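Local coordinates for protein AP endonuclease, family 2 (Brucella melitensis biovar Abortus, PDB 3NGF) that probably interconverts hydroxypyruvate and tartronate semialdehyde as a manganese-binding TIM-barrel isomerase of the Hyi family, and may also act as an AP endonuclease, at residues V149-T154 and Y160-Q165; Y101-D106 and A141-T146; T18-V23 and R30-A35. One frame throughout, in Å; residues are numbered along the deposited sequence.

Contact 1: residues V149-T154 and Y160-Q165. With MN (manganese (II) ion), chain C.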
# COMPACT_ATOMS: atom_id res chain seq x y z
N VAL A 149 -6.05 -1.33 5.31
CA VAL A 149 -5.68 -0.19 6.15
C VAL A 149 -4.18 -0.24 6.32
O VAL A 149 -3.61 -1.31 6.61
CB VAL A 149 -6.40 -0.25 7.55
CG1 VAL A 149 -6.26 -1.64 8.25
CG2 VAL A 149 -5.90 0.91 8.49
N GLU A 150 -3.52 0.91 6.14
CA GLU A 150 -2.05 1.01 6.26
C GLU A 150 -1.64 1.93 7.39
O GLU A 150 -1.76 3.15 7.26
CB GLU A 150 -1.41 1.56 5.00
CG GLU A 150 0.12 1.41 5.01
CD GLU A 150 0.86 2.18 3.93
OE1 GLU A 150 0.29 2.92 3.11
OE2 GLU A 150 2.09 2.01 3.90
N PRO A 151 -1.13 1.36 8.49
CA PRO A 151 -0.51 2.23 9.51
C PRO A 151 0.67 3.01 8.92
O PRO A 151 1.50 2.43 8.21
CB PRO A 151 -0.04 1.23 10.58
CG PRO A 151 -0.91 0.04 10.38
CD PRO A 151 -1.15 -0.04 8.91
N LEU A 152 0.74 4.30 9.23
CA LEU A 152 1.82 5.15 8.78
C LEU A 152 2.75 5.44 9.98
O LEU A 152 2.86 4.59 10.89
CB LEU A 152 1.26 6.37 8.07
CG LEU A 152 0.34 6.05 6.87
CD1 LEU A 152 -0.13 7.32 6.20
CD2 LEU A 152 1.03 5.10 5.85
N ASN A 153 3.50 6.52 9.95
CA ASN A 153 4.27 6.91 11.13
C ASN A 153 4.08 8.40 11.37
O ASN A 153 3.72 9.14 10.45
CB ASN A 153 5.75 6.51 10.96
CG ASN A 153 6.52 7.47 10.07
OD1 ASN A 153 6.87 8.59 10.49
ND2 ASN A 153 6.82 7.03 8.85
N THR A 154 4.36 8.84 12.60
CA THR A 154 4.03 10.19 13.06
C THR A 154 5.09 11.23 12.68
O THR A 154 4.88 12.44 12.87
CB THR A 154 3.82 10.20 14.59
OG1 THR A 154 4.96 9.62 15.23
CG2 THR A 154 2.60 9.38 14.97
N TYR A 160 -2.02 11.53 11.52
CA TYR A 160 -2.72 10.45 10.82
C TYR A 160 -3.47 9.54 11.79
O TYR A 160 -3.01 9.26 12.91
CB TYR A 160 -1.75 9.63 9.95
CG TYR A 160 -2.45 8.84 8.90
CD1 TYR A 160 -3.08 9.46 7.83
CD2 TYR A 160 -2.48 7.43 8.95
CE1 TYR A 160 -3.75 8.71 6.85
CE2 TYR A 160 -3.15 6.69 7.97
CZ TYR A 160 -3.78 7.33 6.93
OH TYR A 160 -4.45 6.59 5.96
N PHE A 161 -4.62 9.06 11.33
CA PHE A 161 -5.52 8.22 12.13
C PHE A 161 -4.88 6.99 12.74
O PHE A 161 -5.12 6.72 13.90
CB PHE A 161 -6.69 7.78 11.25
CG PHE A 161 -7.63 6.82 11.93
CD1 PHE A 161 -8.40 7.21 13.04
CD2 PHE A 161 -7.77 5.53 11.43
CE1 PHE A 161 -9.27 6.32 13.64
CE2 PHE A 161 -8.64 4.63 12.02
CZ PHE A 161 -9.40 5.02 13.12
N ILE A 162 -4.09 6.25 11.95
CA ILE A 162 -3.60 4.94 12.38
C ILE A 162 -2.10 4.81 12.09
O ILE A 162 -1.64 4.97 10.95
CB ILE A 162 -4.43 3.77 11.73
CG1 ILE A 162 -3.92 2.39 12.15
CG2 ILE A 162 -4.47 3.91 10.21
CD1 ILE A 162 -4.01 2.13 13.60
N VAL A 163 -1.34 4.60 13.16
CA VAL A 163 0.14 4.56 13.07
C VAL A 163 0.76 3.37 13.84
O VAL A 163 1.99 3.32 14.02
CB VAL A 163 0.75 5.92 13.55
CG1 VAL A 163 0.26 7.06 12.66
CG2 VAL A 163 0.41 6.23 15.00
N HIS A 164 -0.07 2.42 14.30
CA HIS A 164 0.44 1.23 15.00
C HIS A 164 -0.15 -0.05 14.41
O HIS A 164 -1.37 -0.12 14.14
CB HIS A 164 0.20 1.30 16.50
CG HIS A 164 1.00 2.36 17.18
ND1 HIS A 164 2.34 2.20 17.47
CD2 HIS A 164 0.66 3.58 17.64
CE1 HIS A 164 2.80 3.30 18.05
NE2 HIS A 164 1.80 4.15 18.17
N GLN A 165 0.71 -1.05 14.22
CA GLN A 165 0.29 -2.29 13.52
C GLN A 165 -0.75 -3.14 14.24
O GLN A 165 -1.76 -3.51 13.63
CB GLN A 165 1.51 -3.17 13.18
CG GLN A 165 2.56 -2.51 12.33
CD GLN A 165 2.06 -2.16 10.93
OE1 GLN A 165 1.22 -2.87 10.35
NE2 GLN A 165 2.61 -1.09 10.36
MN MN C . 3.54 2.58 2.40
O HOH W 1 -3.86 4.08 5.81
O HOH W 2 1.57 3.24 1.06
O HOH W 3 2.05 -0.15 7.52
O HOH W 4 3.62 4.79 2.93
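Leu152 lays its CD1 methyl squarely over the ring of Tyr160, 3.5 Å from the centroid and 10° off the ring normal, a CH-pi contact at the heart of the tight side. Next to it the amide N of Leu152 donates to Ile162 O over 3.0 Å, in the carbonyl plane and on a lone pair, with 164° at the hydrogen. Pro151 extends this packing: its CA sits 3.3 Å from the same Ile162 O, and its CB and CG rest on the amide end of Gln165, a side chain bent back at chi2 (-65°). The outer end is looser. There Thr154 CG2 only brushes Val163 CG2 at 3.8 Å, and Thr154 OG1 hydrogen-bonds to a bound glycerol, probably from the crystallisation liquor. Two waters bridge the segments: one joins Glu150 O to Tyr160 OH, which also bonds to Ser114, and another joins Pro151 O to Gln165 NE2. The CA-CB bond of Glu150 points away from 160-165, and its extended chain puts OE2 2.2 Å from the manganese, alongside Asp185, Gln211 and Glu247. Packing, one backbone bond and bridging water thus probably steady the chain next to a metal ligand, itself predicted to be a proton donor/acceptor.

Contact 2: residues Y101-D106 and A141-T146; sequences YALALD and APHGIT
Leu103, which buries the most surface here, stands across one face of the His143 imidazole on the outside of the barrel. Its CD1 lies 4.3 Å from the ring centroid and 19° off the normal, a rather long CH-pi contact displaced toward the rim, while CD2 comes within 3.7 Å of His143 ND1. The opposite face of the ring carries Pro142 CB, so the imidazole is sandwiched between its own chain neighbour and the leucine. Ile145 works one layer deeper. With CG1 beside its backbone N (chi1 -63°) and the chain extended beyond, it sends CD1 to Ala102 CB at 3.9 Å; Leu99, one turn earlier on helix 88-104, touches both His143 and Ile145. Both segments end a helical run in the same way. Schellman motifs close helix 88-104 at Asp106 and the helical stretch ending at 141-143 at Gly144, each with a C-prime residue of positive phi, and the chain then runs on to strands 109-111 and 146-149, neighbours in the barrel. With 152 Å² buried in total, the C-terminal end of helix 88-104 rests on the turn into strand 146-149 through dispersion and CH-pi contact, without directed polar bonds between the segments.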
# COMPACT_ATOMS: atom_id res chain seq x y z
N TYR A 101 -11.50 1.51 -11.68
CA TYR A 101 -10.10 1.31 -12.01
C TYR A 101 -9.59 -0.08 -11.65
O TYR A 101 -8.84 -0.69 -12.42
CB TYR A 101 -9.23 2.38 -11.33
CG TYR A 101 -9.20 3.70 -12.04
CD1 TYR A 101 -10.27 4.59 -11.94
CD2 TYR A 101 -8.10 4.08 -12.80
CE1 TYR A 101 -10.25 5.80 -12.59
CE2 TYR A 101 -8.07 5.29 -13.45
CZ TYR A 101 -9.14 6.15 -13.34
OH TYR A 101 -9.11 7.35 -14.00
N ALA A 102 -10.00 -0.60 -10.50
CA ALA A 102 -9.57 -1.95 -10.09
C ALA A 102 -10.02 -3.02 -11.07
O ALA A 102 -9.24 -3.90 -11.41
CB ALA A 102 -10.07 -2.28 -8.68
N LEU A 103 -11.24 -2.93 -11.58
CA LEU A 103 -11.68 -3.90 -12.58
C LEU A 103 -10.91 -3.73 -13.89
O LEU A 103 -10.46 -4.73 -14.48
CB LEU A 103 -13.20 -3.80 -12.76
CG LEU A 103 -14.02 -4.17 -11.51
CD1 LEU A 103 -15.54 -3.88 -11.70
CD2 LEU A 103 -13.82 -5.65 -11.14
N ALA A 104 -10.72 -2.50 -14.35
CA ALA A 104 -9.93 -2.24 -15.55
C ALA A 104 -8.50 -2.78 -15.51
O ALA A 104 -7.98 -3.26 -16.53
CB ALA A 104 -9.95 -0.75 -15.91
N LEU A 105 -7.87 -2.67 -14.35
CA LEU A 105 -6.49 -3.08 -14.16
C LEU A 105 -6.32 -4.50 -13.58
O LEU A 105 -5.19 -4.93 -13.32
CB LEU A 105 -5.78 -2.08 -13.23
CG LEU A 105 -5.87 -0.60 -13.59
CD1 LEU A 105 -4.93 0.23 -12.70
CD2 LEU A 105 -5.63 -0.34 -15.04
N ASP A 106 -7.44 -5.23 -13.43
CA ASP A 106 -7.47 -6.54 -12.76
C ASP A 106 -6.69 -6.53 -11.42
O ASP A 106 -5.88 -7.44 -11.14
CB ASP A 106 -6.96 -7.62 -13.71
CG ASP A 106 -7.18 -9.04 -13.19
OD1 ASP A 106 -8.11 -9.29 -12.41
OD2 ASP A 106 -6.38 -9.93 -13.60
N ALA A 141 -16.29 -7.34 -2.28
CA ALA A 141 -16.32 -8.81 -2.13
C ALA A 141 -16.82 -9.55 -3.37
O ALA A 141 -16.29 -10.60 -3.70
CB ALA A 141 -17.16 -9.24 -0.86
N PRO A 142 -17.83 -9.00 -4.08
CA PRO A 142 -18.32 -9.68 -5.29
C PRO A 142 -17.27 -9.84 -6.39
O PRO A 142 -17.43 -10.68 -7.30
CB PRO A 142 -19.44 -8.76 -5.78
CG PRO A 142 -19.95 -8.10 -4.53
CD PRO A 142 -18.73 -7.90 -3.67
N HIS A 143 -16.25 -9.00 -6.31
CA HIS A 143 -15.16 -8.96 -7.27
C HIS A 143 -13.84 -9.55 -6.75
O HIS A 143 -12.81 -9.49 -7.44
CB HIS A 143 -14.97 -7.50 -7.71
CG HIS A 143 -16.24 -6.89 -8.23
ND1 HIS A 143 -16.77 -7.23 -9.46
CD2 HIS A 143 -17.08 -5.96 -7.70
CE1 HIS A 143 -17.88 -6.53 -9.67
NE2 HIS A 143 -18.10 -5.77 -8.61
N GLY A 144 -13.89 -10.13 -5.54
CA GLY A 144 -12.73 -10.76 -4.95
C GLY A 144 -11.65 -9.75 -4.59
O GLY A 144 -10.48 -10.11 -4.56
N ILE A 145 -12.05 -8.50 -4.37
CA ILE A 145 -11.09 -7.42 -4.05
C ILE A 145 -11.02 -7.22 -2.55
O ILE A 145 -12.06 -7.18 -1.85
CB ILE A 145 -11.43 -6.11 -4.80
CG1 ILE A 145 -11.30 -6.35 -6.31
CG2 ILE A 145 -10.51 -4.95 -4.33
CD1 ILE A 145 -12.03 -5.34 -7.18
N THR A 146 -9.80 -7.07 -2.03
CA THR A 146 -9.56 -6.83 -0.61
C THR A 146 -9.24 -5.33 -0.40
O THR A 146 -8.58 -4.71 -1.23
CB THR A 146 -8.38 -7.68 -0.10
OG1 THR A 146 -8.74 -9.07 -0.12
CG2 THR A 146 -7.93 -7.28 1.34

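Contact 3: residues T18-V23 and R30-A35; sequences TMFNEV and RLAAEA
Segment 18-23 is irregular, and a type I turn from Phe20 to Val23, closed by Val23 N to Phe20 O, sets it beside helix 25-34, with the CA atoms of Phe20 and Leu31 7.2 Å apart. Phe20 carries most of the contact. Its backbone takes a positive phi of 60°, and with CG beside the backbone N (chi1 -61°) the ring reaches over to the helix and lies against its backbone. One face covers the peptide link between Leu31 and Ala32, with Ala32 N 3.9 Å above the ring plane and displaced toward the rim. Phe20 CD1 meets Leu31 CB at 3.7 Å, and Phe20 CE2, across the ring from it, meets Ala32 CB at 3.9 Å. Ala35 CB closes the ring's edge near its plane, 4.1 Å from Phe20 CZ. The small side chains of Ala32 and Ala35 probably help the ring lie this close to the helix backbone. In the TIM barrel this is the first beta-to-alpha connection, from strand 11-15 to helix 25-34, folding back on the helix it leads into; Ala14 of that strand touches both Phe20 and Ala32. Farther along the turn, Val23 and Leu31 meet tip to tip, Val23 CG2 standing 3.5 Å from Leu31 CD1. The side-chain contacts are apolar, and polar bonds lie around them: Thr254 OG1 bonds to both Phe20 N and Glu22 OE1, and Arg28 NE bonds to Val23 O. On the helix's exposed side, Arg30 NH1 makes a salt bridge to Glu34 OE2 at 3.1 Å, one turn along, with the oxygen in the guanidinium plane but the nitrogen rising out of the carboxylate plane.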
# COMPACT_ATOMS: atom_id res chain seq x y z
N THR A 18 7.09 6.39 -6.58
CA THR A 18 8.39 6.75 -5.95
C THR A 18 9.63 6.36 -6.76
O THR A 18 10.69 7.00 -6.62
CB THR A 18 8.51 6.19 -4.52
OG1 THR A 18 8.61 4.76 -4.55
CG2 THR A 18 7.32 6.65 -3.61
N MET A 19 9.51 5.32 -7.58
CA MET A 19 10.63 4.84 -8.43
C MET A 19 10.45 5.27 -9.86
O MET A 19 9.34 5.55 -10.30
CB MET A 19 10.76 3.32 -8.39
CG MET A 19 11.01 2.74 -6.99
SD MET A 19 11.00 0.96 -6.91
CE MET A 19 12.37 0.55 -8.02
N PHE A 20 11.57 5.26 -10.59
CA PHE A 20 11.60 5.61 -12.01
C PHE A 20 11.11 7.03 -12.31
O PHE A 20 10.64 7.31 -13.43
CB PHE A 20 10.82 4.56 -12.82
CG PHE A 20 11.38 3.19 -12.71
CD1 PHE A 20 12.54 2.86 -13.36
CD2 PHE A 20 10.75 2.23 -11.93
CE1 PHE A 20 13.07 1.60 -13.25
CE2 PHE A 20 11.26 0.97 -11.82
CZ PHE A 20 12.44 0.64 -12.49
N ASN A 21 11.29 7.96 -11.36
CA ASN A 21 10.83 9.34 -11.53
C ASN A 21 11.72 10.14 -12.48
O ASN A 21 11.48 11.33 -12.74
CB ASN A 21 10.72 10.07 -10.19
CG ASN A 21 9.49 9.68 -9.39
OD1 ASN A 21 8.90 8.59 -9.54
ND2 ASN A 21 9.10 10.60 -8.51
N GLU A 22 12.74 9.48 -13.02
CA GLU A 22 13.57 10.05 -14.08
C GLU A 22 12.76 10.26 -15.35
O GLU A 22 13.15 11.06 -16.22
CB GLU A 22 14.77 9.15 -14.37
CG GLU A 22 15.82 9.07 -13.25
CD GLU A 22 15.52 8.04 -12.12
OE1 GLU A 22 14.64 7.18 -12.22
OE2 GLU A 22 16.22 8.09 -11.09
N VAL A 23 11.64 9.54 -15.48
CA VAL A 23 10.75 9.68 -16.63
C VAL A 23 9.31 9.95 -16.16
O VAL A 23 8.99 9.69 -15.00
CB VAL A 23 10.80 8.43 -17.56
CG1 VAL A 23 12.24 8.22 -18.09
CG2 VAL A 23 10.27 7.17 -16.86
N ARG A 30 7.24 0.52 -18.73
CA ARG A 30 8.29 -0.12 -19.53
C ARG A 30 9.61 -0.23 -18.76
O ARG A 30 10.29 -1.27 -18.79
CB ARG A 30 8.53 0.66 -20.80
CG ARG A 30 9.62 0.05 -21.71
CD ARG A 30 9.83 0.83 -23.01
NE ARG A 30 10.26 2.21 -22.79
CZ ARG A 30 11.50 2.61 -22.53
NH1 ARG A 30 12.51 1.73 -22.46
NH2 ARG A 30 11.76 3.90 -22.36
N LEU A 31 10.01 0.84 -18.09
CA LEU A 31 11.27 0.78 -17.34
C LEU A 31 11.26 -0.27 -16.21
O LEU A 31 12.26 -0.97 -15.99
CB LEU A 31 11.66 2.15 -16.84
CG LEU A 31 11.96 3.24 -17.87
CD1 LEU A 31 12.54 4.46 -17.11
CD2 LEU A 31 12.90 2.79 -18.98
N ALA A 32 10.13 -0.42 -15.51
CA ALA A 32 9.98 -1.41 -14.47
C ALA A 32 10.06 -2.80 -15.05
O ALA A 32 10.76 -3.65 -14.52
CB ALA A 32 8.63 -1.21 -13.70
N ALA A 33 9.37 -3.04 -16.16
CA ALA A 33 9.41 -4.36 -16.80
C ALA A 33 10.82 -4.70 -17.33
O ALA A 33 11.28 -5.84 -17.17
CB ALA A 33 8.36 -4.43 -17.93
N GLU A 34 11.51 -3.73 -17.92
CA GLU A 34 12.89 -3.95 -18.43
C GLU A 34 13.88 -4.20 -17.29
O GLU A 34 14.89 -4.88 -17.50
CB GLU A 34 13.35 -2.78 -19.31
CG GLU A 34 12.64 -2.72 -20.69
CD GLU A 34 13.04 -1.52 -21.52
OE1 GLU A 34 13.88 -0.72 -21.05
OE2 GLU A 34 12.53 -1.38 -22.67
N ALA A 35 13.57 -3.70 -16.09
CA ALA A 35 14.41 -3.90 -14.90
C ALA A 35 14.09 -5.27 -14.27
O ALA A 35 14.75 -5.68 -13.35
CB ALA A 35 14.20 -2.75 -13.87

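Overall arrangement
The three contacts are spaced round one eight-stranded barrel, with centres 24 to 28 Å apart. Contacts 1 and 3 are buried and both involve a connection from a strand to the following helix, after strands 146-149 and 11-15; they lie on opposite sides of the chain's centre. Contact 2 is partly buried and joins the end of helix 88-104 to the turn before strand 146-149. It adjoins contact 1 in sequence, since 141-146 runs into 149-154 through that strand. Chemistry follows place: contact 1, at the metal, mixes apolar packing with a backbone bond and bridging waters, whereas contact 2 rests methyls on an imidazole, and contact 3 a phenyl ring on a helix peptide and small side chains.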